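Side-chain contacts in pectinesterase (Aspergillus niger, PDB 5C1E), which hydrolyses the methyl esters of pectin, releasing methanol and leaving galacturonate units, and is probably involved in the maceration and soft-rotting of plant tissue: residues G9-G14 with D27-S32; E62-D65 with K70-V73; D140-K145 with V169-C174. All coordinates share one frame; numbering follows the deposited sequence.

Interaction 1 of 3, residues G9-G14 with D27-S32; sequences GCLTVG and DALGSS
Leu11, on the edge strand 11-13, reaches with both methyls of its isobutyl group toward the last turn of helix 22-29, where Leu29 and Ala28 receive it. The tightest point is methyl against methyl: Leu11 CD2 lies 3.8 Å from Leu29 CD2. The other branch joins in more loosely, Leu11 CD1 standing 4.1 Å from that same Leu29 CD2, so a single methyl of the helix meets both ends of the fork. The two leucine side chains slant across one another. Leu29 does not point straight at the strand from its backbone; CG is turned anti to its own carbonyl carbon (chi1 -62°), and while CD1 continues the extended line (chi2 177°), the other branch, CD2, turns off to Leu11. Leucine suits both places because a branch at CG puts methyls well out from the backbone, across a gap in which the nearest CA atoms, those of Leu11 and Ala28, are 8.7 Å apart.

The looser side belongs to Ala28. Its CB touches Leu11 CD2 at 4.0 Å, and a methyl is enough to cover the leucine at this exposed rim. The contact as a whole is small, burying 106 Å² in all; it is purely apolar, with no hydrogen bond between the two segments. The helix stops directly afterwards: Gly30, with a positive phi of 61°, turns the chain away.

The contact joins the first strand to the end of the helix in the beta-alpha-beta unit of strand 11-13, helix 22-29 and strand 36-40. Leu11 also packs on Tyr19, its backbone pairs with Cys37 and Tyr39, and Leu29 continues inward onto Ala36 and Ile38 of strand 36-40 and Leu57 of strand 57-61, while the disulfide ties Cys10, ahead of Leu11, to Cys37 of strand 36-40.

Interaction 2 of 3, residues E62-D65 with K70-V73; sequences ETTD and KDNV
Val73 lays its CG2 methyl against the backbone and the stem of Glu62, 3.2 Å from Glu62 O and 4.1 Å from Glu62 CB. That methyl sits between the valine's own backbone N and carbonyl carbon (chi1 of Val73 -75°), which turns it toward the glutamate. Glu62 is extended throughout, so its aliphatic stem crosses the valine at a slant while OE1 goes on to the backbone N of Ser42.

Thr63 turns its hydroxyl anti to the backbone N (chi1 178°), where OG1 accepts a nearly straight bond from Asp65 N (3.1 Å, 166°) in an ST turn. A short beta-branched side chain with a hydroxyl suits this buried spot, since OG1 also meets Asp71 CB and bonds to a water that donates to Asn72 OD1 and accepts, weakly, from Asp71 N. Asn72 ND2 bonds to Asn107 OD1 and Gly132 O. A second water joins Glu62 O to Val73 N.

One oxygen of the Asp71 carboxylate, OD2, lies against apolar atoms, 3.4 Å from Thr64 CG2 and equally far from Asp65 CB. Asp71 holds CG anti to its carbonyl carbon and slants across Thr64, whose methyl lies between its own N and carbonyl carbon. Asp65 directs OD1 to the hydroxyl of Ser67.

With no direct hydrogen bond between 62-65 and 70-73, water carries the polar traffic across this surface loop. Asp65 OD2 and Asp71 OD2 are 4.4 Å apart, a like-charge pair that would probably raise the pKa of one or both carboxylates.

Interaction 3 of 3, residues D140-K145 with V169-C174; sequences DTLYVK and VWFGEC. With SO4 (sulfate ion), chain C.
The Phe171 ring meets Leu142 at its edge, the CD2 methyl lying in the ring plane 3.8 Å from CE1, while Tyr151 of the preceding coil stacks with the same ring. This is the interior of a right-handed parallel beta-helix, the fold of pectin methylesterases, and the contact spans it from strand 142-145 to strand 169-172. Of the other rings, Tyr143 carries Lys145 CB on one face, 3.6 Å above its plane, and stacks with Phe164; Trp170 points out of the helix from the ten-stranded sheet, meets the Tyr150 ring with planes about 20° apart, makes a cation-pi contact with Lys283, and has a sulfate ion, probably from the crystallisation liquor, at its edge.

Leu142 and Phe171 approach from opposite directions; with the leucine CG anti to its backbone N (chi1 -177°), the isobutyl group extends into the core. Val144 adds to this, CG1 coming obliquely to within 4.3 Å of Phe171 CZ and CG2 meeting Val169 CG1 at 4.2 Å. These two compact valines cross at about a right angle, their CA atoms 7.5 Å apart. The strands belong to different sheets and no hydrogen bond runs between the segments; apolar side chains alone make the contact, with Tyr198 packing on both valines.

On the outer side, the sulfate is also hydrogen-bonded to Tyr150 OH and Lys283 NZ; the N-H of Trp170 NE1 reaches sulfate O2 at 3.0 Å with an angle of 151°.

The three contacts follow one another along the chain and sample different levels of the same beta-helix. Interaction 1 lies at the N-terminal end, where strand 11-13 is the outermost of the ten-stranded parallel sheet; strand 169-172 of interaction 3 belongs to that sheet too, with the two centres about 26 Å apart. Interaction 2 is in the surface loop between strands 57-61 and 74-78, its centre about 21 Å from interaction 1 and 20 Å from interaction 3, and none touches another. Interaction 3, buried near the middle of the chain, comes nearest to function: the side chain of Leu142 is about 10 Å from that of Asp161, the predicted active-site residue, which Asp140 touches.

Interaction 1 of 3, residues G9-G14 with D27-S32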
loop_
_atom_site.group_PDB
_atom_site.type_symbol
_atom_site.label_atom_id
_atom_site.label_comp_id
_atom_site.label_asym_id
_atom_site.label_seq_id
_atom_site.Cartn_x
_atom_site.Cartn_y
_atom_site.Cartn_z
ATOM N N GLY A 9 -19.607 0.214 -18.971
ATOM C CA GLY A 9 -18.525 0.521 -19.892
ATOM C C GLY A 9 -17.236 -0.246 -19.701
ATOM O O GLY A 9 -16.324 -0.087 -20.506
ATOM N N CYS A 10 -17.134 -1.086 -18.667
ATOM C CA CYS A 10 -15.852 -1.729 -18.378
ATOM C C CYS A 10 -15.590 -2.917 -19.284
ATOM O O CYS A 10 -16.514 -3.608 -19.678
ATOM C CB CYS A 10 -15.734 -2.172 -16.909
ATOM S SG CYS A 10 -15.895 -0.829 -15.714
ATOM N N LEU A 11 -14.318 -3.140 -19.591
ATOM C CA LEU A 11 -13.859 -4.362 -20.249
ATOM C C LEU A 11 -13.951 -5.502 -19.223
ATOM O O LEU A 11 -13.808 -5.261 -18.023
ATOM C CB LEU A 11 -12.410 -4.220 -20.711
ATOM C CG LEU A 11 -12.060 -3.327 -21.909
ATOM C CD1 LEU A 11 -12.487 -1.893 -21.704
ATOM C CD2 LEU A 11 -10.567 -3.389 -22.182
ATOM N N THR A 12 -14.173 -6.730 -19.684
ATOM C CA THR A 12 -14.332 -7.855 -18.753
ATOM C C THR A 12 -13.219 -8.875 -18.897
ATOM O O THR A 12 -12.907 -9.289 -20.005
ATOM C CB THR A 12 -15.636 -8.603 -18.956
ATOM O OG1 THR A 12 -15.724 -9.041 -20.320
ATOM C CG2 THR A 12 -16.835 -7.712 -18.612
ATOM N N VAL A 13 -12.676 -9.301 -17.762
ATOM C CA VAL A 13 -11.666 -10.341 -17.699
ATOM C C VAL A 13 -12.228 -11.487 -16.881
ATOM O O VAL A 13 -12.830 -11.254 -15.839
ATOM C CB VAL A 13 -10.391 -9.857 -16.991
ATOM C CG1 VAL A 13 -9.410 -11.007 -16.817
ATOM C CG2 VAL A 13 -9.735 -8.713 -17.774
ATOM N N GLY A 14 -12.024 -12.715 -17.347
ATOM C CA GLY A 14 -12.366 -13.898 -16.569
ATOM C C GLY A 14 -12.614 -15.079 -17.461
ATOM O O GLY A 14 -12.592 -14.960 -18.686
ATOM N N ASP A 27 -3.755 -4.460 -22.527
ATOM C CA ASP A 27 -3.323 -4.306 -23.934
ATOM C C ASP A 27 -4.450 -3.749 -24.798
ATOM O O ASP A 27 -4.218 -2.877 -25.647
ATOM C CB ASP A 27 -2.834 -5.645 -24.538
ATOM C CG ASP A 27 -1.494 -6.128 -23.952
ATOM O OD1 ASP A 27 -0.797 -5.356 -23.278
ATOM O OD2 ASP A 27 -1.136 -7.300 -24.170
ATOM N N ALA A 28 -5.661 -4.251 -24.596
ATOM C CA ALA A 28 -6.821 -3.800 -25.359
ATOM C C ALA A 28 -7.151 -2.313 -25.190
ATOM O O ALA A 28 -7.833 -1.749 -26.025
ATOM C CB ALA A 28 -8.045 -4.637 -25.023
ATOM N N LEU A 29 -6.693 -1.686 -24.115
ATOM C CA LEU A 29 -6.890 -0.240 -23.949
ATOM C C LEU A 29 -6.095 0.570 -24.964
ATOM O O LEU A 29 -6.522 1.649 -25.351
ATOM C CB LEU A 29 -6.475 0.212 -22.546
ATOM C CG LEU A 29 -7.279 -0.416 -21.397
ATOM C CD1 LEU A 29 -6.714 0.067 -20.076
ATOM C CD2 LEU A 29 -8.763 -0.101 -21.499
ATOM N N GLY A 30 -4.933 0.058 -25.358
ATOM C CA GLY A 30 -4.080 0.724 -26.336
ATOM C C GLY A 30 -3.615 2.102 -25.895
ATOM O O GLY A 30 -3.485 2.370 -24.700
ATOM N N SER A 31 -3.355 2.961 -26.877
ATOM C CA SER A 31 -2.953 4.342 -26.638
ATOM C C SER A 31 -4.206 5.189 -26.725
ATOM O O SER A 31 -4.756 5.381 -27.810
ATOM C CB SER A 31 -1.938 4.802 -27.687
ATOM O OG SER A 31 -0.954 3.809 -27.910
ATOM N N SER A 32 -4.699 5.633 -25.585
ATOM C CA SER A 32 -5.876 6.486 -25.542
ATOM C C SER A 32 -5.774 7.247 -24.241
ATOM O O SER A 32 -5.207 6.737 -23.267
ATOM C CB SER A 32 -7.155 5.662 -25.573
ATOM O OG SER A 32 -8.292 6.454 -25.267
#

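Interaction 2 of 3, residues E62-D65 with K70-V73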
loop_
_atom_site.group_PDB
_atom_site.type_symbol
_atom_site.label_atom_id
_atom_site.label_comp_id
_atom_site.label_asym_id
_atom_site.label_seq_id
_atom_site.Cartn_x
_atom_site.Cartn_y
_atom_site.Cartn_z
ATOM N N GLU A 62 -14.185 -8.462 -8.648
ATOM C CA GLU A 62 -15.441 -9.066 -8.226
ATOM C C GLU A 62 -15.448 -9.275 -6.723
ATOM O O GLU A 62 -14.465 -9.769 -6.163
ATOM C CB GLU A 62 -15.636 -10.413 -8.942
ATOM C CG GLU A 62 -16.898 -11.138 -8.529
ATOM C CD GLU A 62 -17.104 -12.462 -9.237
ATOM O OE1 GLU A 62 -16.343 -12.804 -10.135
ATOM O OE2 GLU A 62 -18.057 -13.177 -8.862
ATOM N N THR A 63 -16.539 -8.877 -6.069
ATOM C CA THR A 63 -16.712 -9.136 -4.640
ATOM C C THR A 63 -18.151 -8.980 -4.181
ATOM O O THR A 63 -18.873 -8.152 -4.703
ATOM C CB THR A 63 -15.820 -8.195 -3.780
ATOM O OG1 THR A 63 -16.047 -8.454 -2.391
ATOM C CG2 THR A 63 -16.095 -6.731 -4.071
ATOM N N THR A 64 -18.547 -9.777 -3.183
ATOM C CA THR A 64 -19.870 -9.663 -2.573
ATOM C C THR A 64 -20.007 -8.412 -1.695
ATOM O O THR A 64 -21.121 -7.996 -1.393
ATOM C CB THR A 64 -20.231 -10.928 -1.742
ATOM O OG1 THR A 64 -21.644 -10.971 -1.512
ATOM C CG2 THR A 64 -19.492 -10.952 -0.415
ATOM N N ASP A 65 -18.879 -7.811 -1.304
ATOM C CA ASP A 65 -18.866 -6.635 -0.420
ATOM C C ASP A 65 -17.661 -5.756 -0.766
ATOM O O ASP A 65 -16.518 -6.029 -0.370
ATOM C CB ASP A 65 -18.820 -7.082 1.051
ATOM C CG ASP A 65 -18.918 -5.919 2.034
ATOM O OD1 ASP A 65 -18.910 -4.753 1.600
ATOM O OD2 ASP A 65 -19.032 -6.190 3.255
ATOM N N LYS A 70 -11.940 -8.281 2.658
ATOM C CA LYS A 70 -12.039 -9.654 3.193
ATOM C C LYS A 70 -12.708 -10.672 2.274
ATOM O O LYS A 70 -12.486 -11.875 2.429
ATOM C CB LYS A 70 -12.703 -9.645 4.568
ATOM C CG LYS A 70 -11.729 -9.123 5.619
ATOM C CD LYS A 70 -12.337 -8.871 6.982
ATOM C CE LYS A 70 -11.242 -8.441 7.950
ATOM N NZ LYS A 70 -11.630 -8.677 9.364
ATOM N N ASP A 71 -13.529 -10.204 1.349
ATOM C CA ASP A 71 -14.248 -11.074 0.410
ATOM C C ASP A 71 -13.677 -11.073 -1.005
ATOM O O ASP A 71 -14.324 -11.585 -1.939
ATOM C CB ASP A 71 -15.733 -10.681 0.361
ATOM C CG ASP A 71 -16.411 -10.797 1.717
ATOM O OD1 ASP A 71 -16.022 -11.677 2.501
ATOM O OD2 ASP A 71 -17.312 -10.001 2.017
ATOM N N ASN A 72 -12.469 -10.530 -1.191
ATOM C CA ASN A 72 -11.896 -10.474 -2.531
ATOM C C ASN A 72 -11.724 -11.905 -3.064
ATOM O O ASN A 72 -11.357 -12.835 -2.315
ATOM C CB ASN A 72 -10.546 -9.762 -2.539
ATOM C CG ASN A 72 -10.633 -8.283 -2.234
ATOM O OD1 ASN A 72 -11.702 -7.707 -2.146
ATOM N ND2 ASN A 72 -9.476 -7.657 -2.099
ATOM N N VAL A 73 -12.009 -12.082 -4.350
ATOM C CA VAL A 73 -11.851 -13.371 -5.021
ATOM C C VAL A 73 -10.932 -13.261 -6.240
ATOM O O VAL A 73 -10.796 -14.223 -7.003
ATOM C CB VAL A 73 -13.212 -13.980 -5.437
ATOM C CG1 VAL A 73 -13.933 -14.536 -4.216
ATOM C CG2 VAL A 73 -14.085 -12.960 -6.177
HETATM O O HOH W 1 -11.819 -9.675 -5.812
HETATM O O HOH W 2 -14.110 -7.876 -0.650
#

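Interaction 3 of 3, residues D140-K145 with V169-C174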
loop_
_atom_site.group_PDB
_atom_site.type_symbol
_atom_site.label_atom_id
_atom_site.label_comp_id
_atom_site.label_asym_id
_atom_site.label_seq_id
_atom_site.Cartn_x
_atom_site.Cartn_y
_atom_site.Cartn_z
ATOM N N ASP A 140 9.715 -5.742 1.642
ATOM C CA ASP A 140 9.393 -4.711 0.643
ATOM C C ASP A 140 8.046 -4.934 -0.106
ATOM O O ASP A 140 7.948 -4.732 -1.310
ATOM C CB ASP A 140 10.519 -4.604 -0.382
ATOM C CG ASP A 140 11.759 -3.932 0.151
ATOM O OD1 ASP A 140 11.928 -3.815 1.361
ATOM O OD2 ASP A 140 12.602 -3.530 -0.688
ATOM N N THR A 141 7.013 -5.362 0.612
ATOM C CA THR A 141 5.711 -5.646 -0.017
ATOM C C THR A 141 5.160 -4.509 -0.865
ATOM O O THR A 141 4.827 -4.719 -2.022
ATOM C CB THR A 141 4.645 -6.017 1.027
ATOM O OG1 THR A 141 5.119 -7.110 1.845
ATOM C CG2 THR A 141 3.339 -6.388 0.332
ATOM N N LEU A 142 5.017 -3.327 -0.271
ATOM C CA LEU A 142 4.360 -2.199 -0.917
ATOM C C LEU A 142 5.322 -1.046 -1.118
ATOM O O LEU A 142 5.737 -0.350 -0.169
ATOM C CB LEU A 142 3.128 -1.773 -0.116
ATOM C CG LEU A 142 2.287 -0.649 -0.711
ATOM C CD1 LEU A 142 1.619 -1.051 -2.016
ATOM C CD2 LEU A 142 1.271 -0.212 0.323
ATOM N N TYR A 143 5.687 -0.850 -2.374
ATOM C CA TYR A 143 6.649 0.170 -2.725
ATOM C C TYR A 143 5.874 1.408 -3.076
ATOM O O TYR A 143 5.424 1.546 -4.205
ATOM C CB TYR A 143 7.487 -0.302 -3.896
ATOM C CG TYR A 143 8.725 0.511 -4.235
ATOM C CD1 TYR A 143 9.164 1.581 -3.449
ATOM C CD2 TYR A 143 9.475 0.181 -5.345
ATOM C CE1 TYR A 143 10.318 2.295 -3.785
ATOM C CE2 TYR A 143 10.627 0.874 -5.678
ATOM C CZ TYR A 143 11.051 1.925 -4.892
ATOM O OH TYR A 143 12.207 2.616 -5.252
ATOM N N VAL A 144 5.656 2.268 -2.074
ATOM C CA VAL A 144 5.003 3.552 -2.313
ATOM C C VAL A 144 6.108 4.523 -2.776
ATOM O O VAL A 144 6.600 5.359 -2.033
ATOM C CB VAL A 144 4.199 4.031 -1.093
ATOM C CG1 VAL A 144 3.046 3.057 -0.840
ATOM C CG2 VAL A 144 5.036 4.173 0.177
ATOM N N LYS A 145 6.517 4.347 -4.020
ATOM C CA LYS A 145 7.778 4.892 -4.492
ATOM C C LYS A 145 7.748 6.405 -4.623
ATOM O O LYS A 145 8.668 7.103 -4.173
ATOM C CB LYS A 145 8.147 4.257 -5.847
ATOM C CG LYS A 145 9.417 4.828 -6.454
ATOM C CD LYS A 145 9.792 4.080 -7.729
ATOM C CE LYS A 145 11.208 4.443 -8.141
ATOM N NZ LYS A 145 11.519 3.857 -9.460
ATOM N N VAL A 169 1.668 9.652 1.202
ATOM C CA VAL A 169 0.670 8.582 1.233
ATOM C C VAL A 169 -0.144 8.581 2.506
ATOM O O VAL A 169 0.387 8.768 3.607
ATOM C CB VAL A 169 1.333 7.200 0.961
ATOM C CG1 VAL A 169 2.485 6.957 1.915
ATOM C CG2 VAL A 169 0.315 6.065 0.992
ATOM N N TRP A 170 -1.449 8.385 2.325
ATOM C CA TRP A 170 -2.428 8.297 3.401
ATOM C C TRP A 170 -3.025 6.898 3.415
ATOM O O TRP A 170 -3.570 6.455 2.398
ATOM C CB TRP A 170 -3.550 9.292 3.165
ATOM C CG TRP A 170 -4.585 9.326 4.254
ATOM C CD1 TRP A 170 -5.630 8.467 4.419
ATOM C CD2 TRP A 170 -4.702 10.301 5.300
ATOM N NE1 TRP A 170 -6.384 8.835 5.495
ATOM C CE2 TRP A 170 -5.839 9.959 6.059
ATOM C CE3 TRP A 170 -3.965 11.430 5.663
ATOM C CZ2 TRP A 170 -6.241 10.691 7.169
ATOM C CZ3 TRP A 170 -4.369 12.164 6.759
ATOM C CH2 TRP A 170 -5.493 11.796 7.507
ATOM N N PHE A 171 -2.885 6.211 4.548
ATOM C CA PHE A 171 -3.517 4.911 4.790
ATOM C C PHE A 171 -4.646 5.112 5.771
ATOM O O PHE A 171 -4.415 5.524 6.896
ATOM C CB PHE A 171 -2.529 3.911 5.369
ATOM C CG PHE A 171 -1.393 3.584 4.451
ATOM C CD1 PHE A 171 -1.498 2.546 3.552
ATOM C CD2 PHE A 171 -0.206 4.294 4.516
ATOM C CE1 PHE A 171 -0.452 2.231 2.701
ATOM C CE2 PHE A 171 0.852 3.985 3.668
ATOM C CZ PHE A 171 0.722 2.953 2.756
ATOM N N GLY A 172 -5.870 4.878 5.313
ATOM C CA GLY A 172 -7.051 5.094 6.135
ATOM C C GLY A 172 -7.788 3.789 6.366
ATOM O O GLY A 172 -8.123 3.066 5.416
ATOM N N GLU A 173 -8.087 3.495 7.620
ATOM C CA GLU A 173 -8.870 2.306 7.966
ATOM C C GLU A 173 -8.312 1.026 7.327
ATOM O O GLU A 173 -9.075 0.194 6.852
ATOM C CB GLU A 173 -10.330 2.494 7.556
ATOM C CG GLU A 173 -11.040 3.612 8.294
ATOM C CD GLU A 173 -12.428 3.942 7.734
ATOM O OE1 GLU A 173 -12.957 3.239 6.841
ATOM O OE2 GLU A 173 -13.003 4.947 8.199
ATOM N N CYS A 174 -6.985 0.880 7.333
ATOM C CA CYS A 174 -6.335 -0.304 6.801
ATOM C C CYS A 174 -5.922 -1.241 7.916
ATOM O O CYS A 174 -5.655 -0.812 9.055
ATOM C CB CYS A 174 -5.090 0.069 5.998
ATOM S SG CYS A 174 -5.418 0.978 4.479
HETATM S S SO4 C . -10.159 8.873 5.419
HETATM O O1 SO4 C . -11.459 8.511 6.059
HETATM O O2 SO4 C . -9.223 7.727 5.571
HETATM O O3 SO4 C . -10.321 9.211 3.979
HETATM O O4 SO4 C . -9.629 10.082 6.092
#